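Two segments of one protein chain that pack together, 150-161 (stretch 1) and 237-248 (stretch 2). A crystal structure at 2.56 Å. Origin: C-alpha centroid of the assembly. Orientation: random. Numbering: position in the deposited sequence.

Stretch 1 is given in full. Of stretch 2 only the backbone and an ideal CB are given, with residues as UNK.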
# COMPACT_ATOMS: atom_id res chain seq x y z
N LYS A 150 10.56 -13.28 7.12
CA LYS A 150 11.10 -12.85 8.41
C LYS A 150 12.11 -11.71 8.33
O LYS A 150 11.99 -10.76 9.10
CB LYS A 150 11.71 -14.03 9.16
CG LYS A 150 10.67 -14.97 9.75
CD LYS A 150 11.09 -15.54 11.09
CE LYS A 150 10.15 -16.67 11.51
NZ LYS A 150 8.72 -16.30 11.31
N TYR A 151 13.09 -11.78 7.46
CA TYR A 151 13.99 -10.64 7.34
C TYR A 151 13.28 -9.40 6.83
O TYR A 151 13.51 -8.30 7.30
CB TYR A 151 15.20 -10.94 6.47
CG TYR A 151 16.18 -9.80 6.50
CD1 TYR A 151 16.99 -9.61 7.59
CD2 TYR A 151 16.24 -8.89 5.47
CE1 TYR A 151 17.87 -8.55 7.64
CE2 TYR A 151 17.12 -7.83 5.51
CZ TYR A 151 17.94 -7.67 6.60
OH TYR A 151 18.82 -6.63 6.65
N ALA A 152 12.42 -9.59 5.85
CA ALA A 152 11.67 -8.50 5.27
C ALA A 152 10.73 -7.86 6.26
O ALA A 152 10.60 -6.65 6.29
CB ALA A 152 10.91 -8.98 4.06
N GLU A 153 10.05 -8.68 7.04
CA GLU A 153 9.08 -8.16 8.00
C GLU A 153 9.60 -7.78 9.38
O GLU A 153 9.08 -6.88 9.99
CB GLU A 153 7.90 -9.11 8.11
CG GLU A 153 7.30 -9.45 6.76
CD GLU A 153 6.67 -8.26 6.06
OE1 GLU A 153 6.31 -7.29 6.73
OE2 GLU A 153 6.55 -8.32 4.83
N ASN A 154 10.61 -8.49 9.86
CA ASN A 154 11.13 -8.23 11.21
C ASN A 154 12.26 -7.21 11.24
O ASN A 154 12.49 -6.57 12.26
CB ASN A 154 11.61 -9.53 11.85
CG ASN A 154 10.49 -10.53 12.07
OD1 ASN A 154 9.32 -10.16 12.15
ND2 ASN A 154 10.85 -11.80 12.17
N VAL A 155 12.96 -7.05 10.12
CA VAL A 155 14.12 -6.16 10.10
C VAL A 155 13.89 -4.93 9.22
O VAL A 155 14.00 -3.80 9.68
CB VAL A 155 15.38 -6.89 9.62
CG1 VAL A 155 16.58 -5.97 9.68
CG2 VAL A 155 15.62 -8.13 10.46
N LEU A 156 13.57 -5.17 7.95
CA LEU A 156 13.45 -4.08 6.98
C LEU A 156 12.20 -3.21 7.18
O LEU A 156 12.31 -1.99 7.24
CB LEU A 156 13.47 -4.66 5.56
CG LEU A 156 14.82 -5.15 5.02
CD1 LEU A 156 14.65 -5.98 3.76
CD2 LEU A 156 15.75 -3.98 4.76
N TRP A 157 11.04 -3.85 7.29
CA TRP A 157 9.78 -3.13 7.51
C TRP A 157 9.81 -2.19 8.73
O TRP A 157 9.42 -1.03 8.60
CB TRP A 157 8.61 -4.11 7.66
CG TRP A 157 7.34 -3.48 8.20
CD1 TRP A 157 7.05 -3.19 9.51
CD2 TRP A 157 6.19 -3.07 7.44
NE1 TRP A 157 5.81 -2.62 9.61
CE2 TRP A 157 5.26 -2.54 8.36
CE3 TRP A 157 5.87 -3.11 6.09
CZ2 TRP A 157 4.02 -2.04 7.95
CZ3 TRP A 157 4.64 -2.62 5.69
CH2 TRP A 157 3.74 -2.09 6.61
N PRO A 158 10.27 -2.67 9.91
CA PRO A 158 10.29 -1.74 11.04
C PRO A 158 11.22 -0.55 10.83
O PRO A 158 10.85 0.57 11.18
CB PRO A 158 10.80 -2.60 12.20
CG PRO A 158 10.52 -3.99 11.79
CD PRO A 158 10.71 -4.01 10.31
N VAL A 159 12.40 -0.79 10.27
CA VAL A 159 13.37 0.27 10.03
C VAL A 159 12.84 1.31 9.03
O VAL A 159 12.92 2.51 9.28
CB VAL A 159 14.70 -0.29 9.51
CG1 VAL A 159 15.60 0.83 9.01
CG2 VAL A 159 15.40 -1.10 10.59
N PHE A 160 12.28 0.84 7.92
CA PHE A 160 11.76 1.72 6.89
C PHE A 160 10.62 2.55 7.43
O PHE A 160 10.35 3.64 6.97
CB PHE A 160 11.32 0.94 5.67
CG PHE A 160 12.44 0.44 4.84
CD1 PHE A 160 12.30 0.28 3.49
CD2 PHE A 160 13.65 0.12 5.42
CE1 PHE A 160 13.34 -0.18 2.72
CE2 PHE A 160 14.69 -0.35 4.66
CZ PHE A 160 14.54 -0.50 3.31
N HIS A 161 9.92 1.99 8.40
CA HIS A 161 8.82 2.66 9.05
C HIS A 161 9.18 3.39 10.33
O HIS A 161 8.30 3.83 11.05
CB HIS A 161 7.66 1.70 9.27
CG HIS A 161 7.05 1.23 8.00
ND1 HIS A 161 7.60 0.22 7.25
CD2 HIS A 161 5.96 1.64 7.33
CE1 HIS A 161 6.86 0.02 6.18
NE2 HIS A 161 5.85 0.86 6.21
N UNK A 237 18.21 6.04 10.43
CA UNK A 237 17.56 4.76 10.65
C UNK A 237 18.16 3.66 9.79
O UNK A 237 18.28 2.52 10.23
CB UNK A 237 16.06 4.88 10.37
N UNK A 238 18.54 4.01 8.57
CA UNK A 238 19.04 3.02 7.62
C UNK A 238 20.41 2.47 8.01
O UNK A 238 20.73 1.32 7.69
CB UNK A 238 19.11 3.64 6.22
N UNK A 239 21.19 3.26 8.72
CA UNK A 239 22.53 2.87 9.14
C UNK A 239 22.50 1.68 10.08
O UNK A 239 23.47 0.95 10.20
CB UNK A 239 23.24 4.05 9.81
N UNK A 240 21.39 1.49 10.76
CA UNK A 240 21.24 0.43 11.73
C UNK A 240 21.41 -0.93 11.11
O UNK A 240 21.88 -1.85 11.75
CB UNK A 240 19.87 0.52 12.41
N UNK A 241 21.05 -1.04 9.85
CA UNK A 241 21.12 -2.31 9.18
C UNK A 241 22.55 -2.77 9.01
O UNK A 241 23.40 -2.05 8.54
CB UNK A 241 20.42 -2.23 7.82
N UNK A 242 22.78 -4.01 9.38
CA UNK A 242 24.05 -4.66 9.24
C UNK A 242 24.47 -4.81 7.79
O UNK A 242 25.64 -4.71 7.45
CB UNK A 242 24.01 -6.03 9.92
N UNK A 243 23.49 -5.09 6.94
CA UNK A 243 23.72 -5.31 5.53
C UNK A 243 23.49 -4.06 4.69
O UNK A 243 23.42 -4.13 3.48
CB UNK A 243 22.82 -6.44 5.03
N UNK A 244 23.35 -2.93 5.36
CA UNK A 244 22.98 -1.67 4.72
C UNK A 244 23.64 -1.43 3.36
O UNK A 244 22.97 -1.03 2.39
CB UNK A 244 23.33 -0.51 5.66
N UNK A 245 24.94 -1.65 3.27
CA UNK A 245 25.63 -1.47 2.01
C UNK A 245 25.14 -2.43 0.95
O UNK A 245 24.94 -2.04 -0.20
CB UNK A 245 27.14 -1.64 2.21
N UNK A 246 24.95 -3.69 1.30
CA UNK A 246 24.44 -4.62 0.30
C UNK A 246 23.03 -4.25 -0.18
O UNK A 246 22.73 -4.39 -1.35
CB UNK A 246 24.44 -6.04 0.87
N UNK A 247 22.16 -3.80 0.72
CA UNK A 247 20.83 -3.39 0.30
C UNK A 247 20.84 -2.17 -0.61
O UNK A 247 20.23 -2.16 -1.66
CB UNK A 247 19.97 -3.10 1.53
N UNK A 248 21.59 -1.15 -0.21
CA UNK A 248 21.81 0.03 -1.04
C UNK A 248 22.43 -0.30 -2.40
O UNK A 248 21.94 0.14 -3.46
CB UNK A 248 22.71 1.02 -0.30

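Stretch 1 is helical up to residue 160. Tyr151, Val155, Leu156, Val159 and Phe160 make its contacts with stretch 2. What it offers is almost wholly apolar; the phenol OH of Tyr151 is the polar exception among these side chains. No hydrogen bond crosses between the stretches.

Position 237 is helical, and its CA-to-CB bond points toward stretch 1. The ideal CB lies 4.1 Å from Val159 O, beside the helix backbone. A medium or large side chain would fit, aliphatic or aromatic. The residue is Tyr237. Its CB is 4.3 Å from Val159 CG1, and its backbone is nearer still, with Tyr237 O 3.4 Å from the same Val159 CG1.

Position 238 is helical, with CB sideways. The ideal CB is 5.3 Å from Val159 CG1, so a short side chain would reach little. A long apolar one could turn in to the Phe160 ring; leucine, methionine or an aromatic would serve. The residue is Phe238. With chi1 t, the end of the side chain comes nearer than its CB direction suggests, and Phe238 CE1 stands 4.2 Å from Phe160 CE2. Phe160 meets the edge of the Phe238 ring.

At position 239 CB points away and meets nothing of stretch 1. Many polar residues would suit. The residue is Arg239, whose side chain makes no contact here.

Position 240 points toward stretch 1, but the ideal CB is 5.1 Å from Val159 CG2. Small or medium residues are plausible. The residue is Cys240, which does not come into contact.

At position 241 the CA-to-CB bond points toward stretch 1. The position closes one beta turn and opens the next, and its psi of 131° is no longer helical. The ideal CB is 4.8 Å from Tyr151 OH, and beyond it Val155, Leu156, Val159 and Phe160 form an apolar pocket. A branched aliphatic or methionine would suit. The residue is Leu241, m at chi1 and t at chi2. Leu241 CD2 lies 3.5 Å from Val155 CG1 and 4.0 Å from Val159 CG2. Leu241 CD1 lies 3.9 Å from Leu156 CD2 and 4.3 Å from Phe160 CE2, at that ring's edge.

Position 242 is sideways and open; a small polar residue suits the turn. It is Ser242.

Position 243 is the N-cap, with CB toward stretch 1 and 4.3 Å from Tyr151 OH. Capping favours Ser, Thr, Asp or Asn, but a long chain could also leave the contact. It is Lys243, whose CB packs there while its end leads away.

Positions 244, 245 and 246 are helical and meet nothing; polar residues suit. They are Arg244, Ser245 and Gln246. Arg244 NH1 gives a weak hydrogen bond to Arg239 O, at 2.8 Å.

At position 247 the CA-to-CB bond points toward stretch 1, and the ideal CB is 5.4 Å from Leu156 CD2, favouring a larger apolar residue. It is Leu247: Leu247 CD2 is 4.0 Å from Leu156 CD2, and Leu247 CD1 is 4.1 Å from Tyr151 OH.

Position 248 is out of reach, so stretch 1 sets no preference. It is Leu248.

Stretch 2, residues 237-248: YFRCLSKRSQLL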
# COMPACT_ATOMS: atom_id res chain seq x y z
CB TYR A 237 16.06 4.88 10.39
CG TYR A 237 15.25 5.06 11.65
CD1 TYR A 237 14.86 3.96 12.40
CD2 TYR A 237 14.89 6.32 12.10
CE1 TYR A 237 14.12 4.11 13.56
CE2 TYR A 237 14.15 6.48 13.25
CZ TYR A 237 13.77 5.37 13.98
OH TYR A 237 13.04 5.53 15.13
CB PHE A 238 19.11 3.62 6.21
CG PHE A 238 19.37 2.60 5.14
CD1 PHE A 238 18.35 1.80 4.67
CD2 PHE A 238 20.65 2.44 4.62
CE1 PHE A 238 18.59 0.85 3.69
CE2 PHE A 238 20.89 1.49 3.64
CZ PHE A 238 19.86 0.70 3.18
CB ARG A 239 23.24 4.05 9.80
CG ARG A 239 23.71 5.11 8.81
CD ARG A 239 25.09 5.64 9.14
NE ARG A 239 25.12 6.33 10.42
CZ ARG A 239 24.58 7.51 10.65
NH1 ARG A 239 23.98 8.17 9.67
NH2 ARG A 239 24.66 8.05 11.85
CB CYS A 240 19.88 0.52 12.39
SG CYS A 240 19.58 2.09 13.19
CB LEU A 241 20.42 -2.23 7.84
CG LEU A 241 18.93 -1.90 7.85
CD1 LEU A 241 18.44 -1.63 6.44
CD2 LEU A 241 18.16 -3.04 8.47
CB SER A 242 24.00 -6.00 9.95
OG SER A 242 23.13 -5.90 11.05
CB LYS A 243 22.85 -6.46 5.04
CG LYS A 243 23.00 -7.72 5.86
CD LYS A 243 24.30 -8.43 5.55
CE LYS A 243 24.57 -9.52 6.55
NZ LYS A 243 25.99 -9.95 6.50
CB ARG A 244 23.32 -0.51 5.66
CG ARG A 244 24.78 -0.50 6.12
CD ARG A 244 25.03 0.47 7.26
NE ARG A 244 26.41 0.39 7.73
CZ ARG A 244 26.88 1.00 8.82
NH1 ARG A 244 26.08 1.74 9.57
NH2 ARG A 244 28.15 0.86 9.16
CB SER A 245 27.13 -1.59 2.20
OG SER A 245 27.46 -2.72 2.97
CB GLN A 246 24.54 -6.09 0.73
CG GLN A 246 24.71 -6.32 2.21
CD GLN A 246 25.99 -5.76 2.75
OE1 GLN A 246 26.18 -4.55 2.74
NE2 GLN A 246 26.87 -6.62 3.22
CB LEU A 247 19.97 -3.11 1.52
CG LEU A 247 19.83 -4.24 2.52
CD1 LEU A 247 19.70 -3.71 3.93
CD2 LEU A 247 18.63 -5.09 2.16
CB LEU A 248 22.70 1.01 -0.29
CG LEU A 248 22.29 2.47 -0.31
CD1 LEU A 248 20.86 2.63 0.16
CD2 LEU A 248 23.23 3.27 0.57
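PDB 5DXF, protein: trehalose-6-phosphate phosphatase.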